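Local coordinates for protein amidohydrolase (PDB 4F0L) that binds a metal ion, modelled as iron(III), in an amidohydrolase-family TIM barrel and probably acts as a deaminase, at residues M61-S66 and A120-V125; M159-L164 and E204-A209. One frame throughout, in Å; residues are numbered along the deposited sequence.

Contact 1. Residues M61-S66 and A120-V125; sequences MANLHS and AGFTRV. With FE (Fe (III) ion), chain E.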
ATOM      1  N   MET B  61      12.267  10.500   9.494  1.00 13.51           N
ATOM      2  CA  MET B  61      11.003  11.096   9.098  1.00 13.25           C
ATOM      3  C   MET B  61      10.174  11.398  10.333  1.00 13.04           C
ATOM      4  O   MET B  61       9.981  10.534  11.206  1.00 12.00           O
ATOM      5  CB  MET B  61      10.243  10.117   8.208  1.00 12.99           C
ATOM      6  CG  MET B  61       8.914  10.623   7.663  1.00 13.39           C
ATOM      7  SD  MET B  61       9.083  11.948   6.466  1.00 14.78           S
ATOM      8  CE  MET B  61       9.794  10.942   5.158  1.00 13.67           C
ATOM      9  N   ALA B  62       9.643  12.607  10.399  1.00 13.13           N
ATOM     10  CA  ALA B  62       8.630  12.895  11.425  1.00 13.20           C
ATOM     11  C   ALA B  62       7.329  12.254  11.045  1.00 12.93           C
ATOM     12  O   ALA B  62       6.890  12.273   9.869  1.00 12.95           O
ATOM     13  CB  ALA B  62       8.440  14.412  11.636  1.00 13.51           C
ATOM     14  N   ASN B  63       6.661  11.698  12.053  1.00 13.16           N
ATOM     15  CA  ASN B  63       5.309  11.201  11.880  1.00 12.46           C
ATOM     16  C   ASN B  63       4.435  12.249  12.519  1.00 12.48           C
ATOM     17  O   ASN B  63       4.226  12.247  13.707  1.00 12.52           O
ATOM     18  CB  ASN B  63       5.161   9.827  12.550  1.00 12.76           C
ATOM     19  CG  ASN B  63       3.900   9.096  12.110  1.00 12.34           C
ATOM     20  OD1 ASN B  63       2.796   9.648  12.139  1.00 12.73           O
ATOM     21  ND2 ASN B  63       4.068   7.870  11.675  1.00 11.99           N
ATOM     22  N   LEU B  64       3.957  13.205  11.737  1.00 12.62           N
ATOM     23  CA  LEU B  64       3.518  14.464  12.350  1.00 13.10           C
ATOM     24  C   LEU B  64       2.106  14.462  12.954  1.00 13.26           C
ATOM     25  O   LEU B  64       1.676  15.486  13.440  1.00 13.70           O
ATOM     26  CB  LEU B  64       3.702  15.634  11.366  1.00 13.56           C
ATOM     27  CG  LEU B  64       3.095  15.590   9.970  1.00 13.50           C
ATOM     28  CD1 LEU B  64       1.666  15.070  10.011  1.00 13.01           C
ATOM     29  CD2 LEU B  64       3.167  16.995   9.393  1.00 14.14           C
ATOM     30  N   HIS B  65       1.409  13.317  12.971  1.00 12.72           N
ATOM     31  CA  HIS B  65       0.013  13.263  13.480  1.00 12.98           C
ATOM     32  C   HIS B  65      -0.345  11.840  13.775  1.00 12.89           C
ATOM     33  O   HIS B  65      -0.389  10.992  12.871  1.00 11.98           O
ATOM     34  CB  HIS B  65      -0.956  13.806  12.447  1.00 13.22           C
ATOM     35  CG  HIS B  65      -2.365  13.967  12.929  1.00 13.39           C
ATOM     36  ND1 HIS B  65      -2.741  14.988  13.744  1.00 13.90           N
ATOM     37  CD2 HIS B  65      -3.513  13.243  12.654  1.00 13.50           C
ATOM     38  CE1 HIS B  65      -4.060  14.873  14.010  1.00 14.25           C
ATOM     39  NE2 HIS B  65      -4.538  13.833  13.322  1.00 13.72           N
ATOM     40  N   SER B  66      -0.574  11.591  15.054  1.00 13.66           N
ATOM     41  CA  SER B  66      -0.853  10.283  15.617  1.00 14.08           C
ATOM     42  C   SER B  66      -1.859  10.402  16.759  1.00 15.02           C
ATOM     43  O   SER B  66      -1.807  11.327  17.550  1.00 14.69           O
ATOM     44  CB  SER B  66       0.442   9.662  16.138  1.00 13.92           C
ATOM     45  OG  SER B  66       0.211   8.594  17.024  1.00 14.33           O
ATOM     46  N   ALA B 120       9.711   1.526  11.058  1.00 11.14           N
ATOM     47  CA  ALA B 120       9.366   2.019   9.756  1.00 11.08           C
ATOM     48  C   ALA B 120      10.221   3.253   9.348  1.00 11.09           C
ATOM     49  O   ALA B 120      10.046   3.759   8.240  1.00 11.17           O
ATOM     50  CB  ALA B 120       7.877   2.377   9.726  1.00 10.77           C
ATOM     51  N   GLY B 121      11.077   3.758  10.240  1.00 10.82           N
ATOM     52  CA  GLY B 121      11.977   4.853   9.888  1.00 11.07           C
ATOM     53  C   GLY B 121      11.472   6.230  10.312  1.00 10.80           C
ATOM     54  O   GLY B 121      11.986   7.257   9.838  1.00 10.97           O
ATOM     55  N   PHE B 122      10.421   6.283  11.139  1.00 10.43           N
ATOM     56  CA  PHE B 122       9.984   7.553  11.702  1.00 10.20           C
ATOM     57  C   PHE B 122      10.746   7.773  12.998  1.00 10.57           C
ATOM     58  O   PHE B 122      10.739   6.896  13.866  1.00 10.53           O
ATOM     59  CB  PHE B 122       8.492   7.533  12.045  1.00 10.01           C
ATOM     60  CG  PHE B 122       7.587   7.405  10.867  1.00 10.02           C
ATOM     61  CD1 PHE B 122       7.263   8.506  10.104  1.00 10.15           C
ATOM     62  CD2 PHE B 122       6.996   6.170  10.554  1.00 10.01           C
ATOM     63  CE1 PHE B 122       6.361   8.398   9.059  1.00 10.29           C
ATOM     64  CE2 PHE B 122       6.125   6.048   9.510  1.00 10.12           C
ATOM     65  CZ  PHE B 122       5.803   7.165   8.754  1.00 10.38           C
ATOM     66  N   THR B 123      11.361   8.950  13.160  1.00 10.84           N
ATOM     67  CA  THR B 123      12.228   9.257  14.307  1.00 11.28           C
ATOM     68  C   THR B 123      11.634  10.229  15.332  1.00 11.79           C
ATOM     69  O   THR B 123      12.220  10.461  16.406  1.00 11.87           O
ATOM     70  CB  THR B 123      13.564   9.814  13.824  1.00 11.64           C
ATOM     71  OG1 THR B 123      13.354  10.888  12.881  1.00 11.59           O
ATOM     72  CG2 THR B 123      14.378   8.687  13.143  1.00 11.61           C
ATOM     73  N   ARG B 124      10.467  10.788  15.015  1.00 11.78           N
ATOM     74  CA  ARG B 124       9.747  11.704  15.919  1.00 12.22           C
ATOM     75  C   ARG B 124       8.284  11.523  15.681  1.00 11.92           C
ATOM     76  O   ARG B 124       7.881  11.245  14.550  1.00 11.66           O
ATOM     77  CB  ARG B 124      10.122  13.191  15.703  1.00 12.92           C
ATOM     78  CG  ARG B 124       9.359  14.174  16.573  1.00 13.02           C
ATOM     79  CD  ARG B 124       9.881  15.598  16.424  1.00 13.60           C
ATOM     80  NE  ARG B 124      11.222  15.730  16.985  1.00 14.24           N
ATOM     81  CZ  ARG B 124      11.506  16.172  18.208  1.00 14.75           C
ATOM     82  NH1 ARG B 124      10.543  16.533  19.056  1.00 14.90           N
ATOM     83  NH2 ARG B 124      12.779  16.257  18.590  1.00 15.52           N
ATOM     84  N   VAL B 125       7.496  11.681  16.733  1.00 11.90           N
ATOM     85  CA  VAL B 125       6.075  11.611  16.582  1.00 12.32           C
ATOM     86  C   VAL B 125       5.424  12.866  17.099  1.00 12.57           C
ATOM     87  O   VAL B 125       5.840  13.432  18.112  1.00 12.39           O
ATOM     88  CB  VAL B 125       5.457  10.343  17.248  1.00 12.71           C
ATOM     89  CG1 VAL B 125       5.714  10.311  18.757  1.00 12.71           C
ATOM     90  CG2 VAL B 125       3.948  10.273  16.910  1.00 12.43           C
TER
HETATM   91 FE    FE E 501      -6.428  12.763  13.320  1.00 32.76          FE
HETATM   92  O   HOH W   1      -7.456  12.647  11.407  1.00 25.98           O
HETATM   93  O   HOH W   2      -8.409  11.695  13.652  1.00 32.69           O

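Contact 2. Residues M159-L164 and E204-A209; sequences MGLTLL and EGFEGA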
ATOM      1  N   MET B 159      11.813   7.270  21.118  1.00 14.38           N
ATOM      2  CA  MET B 159      11.170   8.021  20.037  1.00 13.67           C
ATOM      3  C   MET B 159      11.128   9.520  20.387  1.00 13.66           C
ATOM      4  O   MET B 159      10.841   9.879  21.536  1.00 13.62           O
ATOM      5  CB  MET B 159       9.737   7.506  19.861  1.00 13.53           C
ATOM      6  CG  MET B 159       8.847   8.378  18.994  1.00 13.35           C
ATOM      7  SD  MET B 159       9.418   8.419  17.283  1.00 13.20           S
ATOM      8  CE  MET B 159       8.445   7.043  16.664  1.00 12.48           C
ATOM      9  N   GLY B 160      11.439  10.385  19.407  1.00 13.84           N
ATOM     10  CA  GLY B 160      11.362  11.846  19.622  1.00 14.25           C
ATOM     11  C   GLY B 160       9.901  12.213  19.772  1.00 14.15           C
ATOM     12  O   GLY B 160       9.062  11.577  19.171  1.00 13.81           O
ATOM     13  N   LEU B 161       9.593  13.211  20.590  1.00 14.47           N
ATOM     14  CA  LEU B 161       8.190  13.564  20.882  1.00 14.11           C
ATOM     15  C   LEU B 161       7.934  15.066  20.745  1.00 14.42           C
ATOM     16  O   LEU B 161       8.551  15.881  21.425  1.00 14.87           O
ATOM     17  CB  LEU B 161       7.826  13.124  22.310  1.00 14.08           C
ATOM     18  CG  LEU B 161       6.396  13.435  22.807  1.00 14.02           C
ATOM     19  CD1 LEU B 161       5.327  12.807  21.914  1.00 13.04           C
ATOM     20  CD2 LEU B 161       6.248  12.946  24.257  1.00 14.23           C
ATOM     21  N   THR B 162       7.033  15.408  19.851  1.00 13.73           N
ATOM     22  CA  THR B 162       6.340  16.658  19.907  1.00 14.18           C
ATOM     23  C   THR B 162       4.939  16.373  20.400  1.00 13.90           C
ATOM     24  O   THR B 162       4.097  15.827  19.681  1.00 14.50           O
ATOM     25  CB  THR B 162       6.331  17.359  18.543  1.00 13.87           C
ATOM     26  OG1 THR B 162       7.677  17.665  18.173  1.00 13.88           O
ATOM     27  CG2 THR B 162       5.499  18.610  18.589  1.00 13.76           C
ATOM     28  N   LEU B 163       4.678  16.747  21.633  1.00 14.22           N
ATOM     29  CA  LEU B 163       3.423  16.433  22.288  1.00 14.38           C
ATOM     30  C   LEU B 163       2.465  17.587  22.093  1.00 15.16           C
ATOM     31  O   LEU B 163       2.820  18.740  22.342  1.00 15.81           O
ATOM     32  CB  LEU B 163       3.649  16.171  23.773  1.00 14.74           C
ATOM     33  CG  LEU B 163       2.449  15.883  24.671  1.00 14.21           C
ATOM     34  CD1 LEU B 163       1.836  14.523  24.322  1.00 13.10           C
ATOM     35  CD2 LEU B 163       2.932  15.927  26.118  1.00 14.70           C
ATOM     36  N   LEU B 164       1.260  17.267  21.617  1.00 15.36           N
ATOM     37  CA  LEU B 164       0.279  18.274  21.225  1.00 15.56           C
ATOM     38  C   LEU B 164      -1.070  17.977  21.932  1.00 15.93           C
ATOM     39  O   LEU B 164      -1.984  17.380  21.345  1.00 15.82           O
ATOM     40  CB  LEU B 164       0.116  18.241  19.702  1.00 15.05           C
ATOM     41  CG  LEU B 164       1.395  18.510  18.887  1.00 15.32           C
ATOM     42  CD1 LEU B 164       1.182  18.074  17.438  1.00 15.09           C
ATOM     43  CD2 LEU B 164       1.877  19.958  18.958  1.00 15.97           C
ATOM     44  N   GLU B 204      10.279  17.943  31.229  1.00 26.79           N
ATOM     45  CA  GLU B 204      11.589  18.393  31.690  1.00 29.22           C
ATOM     46  C   GLU B 204      12.530  17.218  31.665  1.00 28.73           C
ATOM     47  O   GLU B 204      12.214  16.162  32.171  1.00 30.21           O
ATOM     48  CB  GLU B 204      11.514  18.969  33.112  1.00 31.76           C
ATOM     49  CG  GLU B 204      11.024  20.402  33.108  1.00 33.84           C
ATOM     50  CD  GLU B 204      10.795  20.966  34.496  1.00 36.85           C
ATOM     51  OE1 GLU B 204      11.099  20.284  35.496  1.00 37.51           O
ATOM     52  OE2 GLU B 204      10.315  22.110  34.572  1.00 39.42           O
ATOM     53  N   GLY B 205      13.689  17.392  31.071  1.00 28.96           N
ATOM     54  CA  GLY B 205      14.599  16.268  30.923  1.00 29.28           C
ATOM     55  C   GLY B 205      14.269  15.305  29.789  1.00 27.20           C
ATOM     56  O   GLY B 205      15.024  14.372  29.549  1.00 28.00           O
ATOM     57  N   PHE B 206      13.161  15.496  29.088  1.00 25.29           N
ATOM     58  CA  PHE B 206      12.903  14.716  27.869  1.00 23.43           C
ATOM     59  C   PHE B 206      13.675  15.430  26.755  1.00 23.07           C
ATOM     60  O   PHE B 206      13.170  16.394  26.168  1.00 21.86           O
ATOM     61  CB  PHE B 206      11.406  14.652  27.537  1.00 22.44           C
ATOM     62  CG  PHE B 206      11.047  13.595  26.495  1.00 21.61           C
ATOM     63  CD1 PHE B 206      11.715  13.525  25.282  1.00 21.36           C
ATOM     64  CD2 PHE B 206      10.066  12.654  26.747  1.00 21.16           C
ATOM     65  CE1 PHE B 206      11.395  12.564  24.333  1.00 20.74           C
ATOM     66  CE2 PHE B 206       9.709  11.700  25.787  1.00 20.84           C
ATOM     67  CZ  PHE B 206      10.384  11.642  24.589  1.00 20.09           C
ATOM     68  N   GLU B 207      14.905  14.998  26.492  1.00 23.04           N
ATOM     69  CA  GLU B 207      15.719  15.665  25.471  1.00 24.06           C
ATOM     70  C   GLU B 207      15.035  15.799  24.102  1.00 21.50           C
ATOM     71  O   GLU B 207      14.533  14.811  23.553  1.00 18.87           O
ATOM     72  CB  GLU B 207      17.031  14.927  25.272  1.00 27.52           C
ATOM     73  CG  GLU B 207      18.194  15.448  26.078  1.00 32.45           C
ATOM     74  CD  GLU B 207      19.467  15.340  25.264  1.00 36.55           C
ATOM     75  OE1 GLU B 207      20.156  16.369  25.039  1.00 42.15           O
ATOM     76  OE2 GLU B 207      19.751  14.218  24.800  1.00 40.39           O
ATOM     77  N   GLY B 208      15.061  17.009  23.535  1.00 20.18           N
ATOM     78  CA  GLY B 208      14.470  17.273  22.218  1.00 19.28           C
ATOM     79  C   GLY B 208      12.950  17.413  22.141  1.00 18.33           C
ATOM     80  O   GLY B 208      12.400  17.672  21.053  1.00 17.15           O
ATOM     81  N   ALA B 209      12.263  17.235  23.270  1.00 18.13           N
ATOM     82  CA  ALA B 209      10.815  17.233  23.274  1.00 17.02           C
ATOM     83  C   ALA B 209      10.356  18.613  22.926  1.00 17.25           C
ATOM     84  O   ALA B 209      11.004  19.605  23.288  1.00 17.49           O
ATOM     85  CB  ALA B 209      10.248  16.827  24.623  1.00 17.71           C
TER
HETATM   86  O   HOH W   3      12.253  14.332  21.657  1.00 13.10           O

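Contact 1. Residues M61-S66 and A120-V125
Strands 61-66 and 122-125 are parallel neighbours in the barrel of this amidohydrolase, joined through a connection that includes helices 88-100 and 103-119, so they frame a right-handed beta-alpha-beta crossover. Their short axes make an angle of 35°. In a ladder that continues to G126 and F128, M61 N bonds to G121 O, T123 N reaches M61 O from above the carbonyl plane, and N63 N gives R124 O a straight bond in the carbonyl plane (2.8 Å). N63 has the largest area buried by the partner strand. With CG anti to the backbone N (chi1 -165°), the side chain swings over the ring of F122: CB lies 3.5 Å from F122 CD1, N63 CG is 4.0 Å from both F122 CD1 and F122 CE1, and ND2 stands 3.3 Å above the ring plane over its centre. Amide and ring planes are 52° apart, so they do not stack flat. At the other branch, OD1 accepts a hydrogen bond from S328 N, which helps fix the amide rotation. M61 CG packs 3.6 Å from F122 CD1, from the side of the ring plane opposite N63 ND2. Further along, H65 NE2 binds the ion, shared with H67, H241 and D329, at 2.2 Å.

Contact 2. Residues M159-L164 and E204-A209
L161 and F206 supply most of the surface buried where the start of strand 160-167 meets the turn leading into the next barrel strand; A209 adds the next share. F206 holds CG anti to its backbone N (chi1 -166°), which sends the ring tip-first to the strand. Its CZ comes within 3.7 Å of L161 CB, and CE2 lies 4.0 Å from L161 CD2, the two side chains crossing at about a right angle. The same tip presents its edge to a carbonyl, with M159 O in the ring plane 3.6 Å from CZ. A209 makes its contact mainly through its CA, which approaches L161 O to 3.2 Å, with 142° at the hydrogen, as expected of a CA-H...O contact. A type II turn from F206 to A209, closed by A209 N to F206 O at 3.2 Å, sets both residues against the strand. No direct hydrogen bond joins the segments; instead a water accepts from L161 N (3.1 Å) and donates to E207 O. Beyond the turn, L161 pairs through its backbone with V210 of strand 210-215, while I150 of helix 145-157 and L203 of helix 189-203 pack against L161, and A154 and T155 of helix 145-157 meet F206.

In the fold
Contact 1 closes before contact 2 opens along the chain, and their centres lie about 13 Å apart within the amidohydrolase barrel. Both reach one sheet, in which strands 56-66, 122-129, 160-167 and 210-215 run parallel in that order, so the chain adds neighbouring strands one after another. The middle pair joins the two contacts directly: V125 O and T162 N are 2.9 Å apart, a probable hydrogen bond. R124 reaches across from contact 1, with NH2 2.9 Å from G208 O and NH1 hydrogen-bonded to T162 OG1. Contact 1 is buried near the chain centre and includes a metal ligand, whereas contact 2 is only partly buried, about 14 Å from that centre, with the side chain of L161 about 11 Å from that of H65.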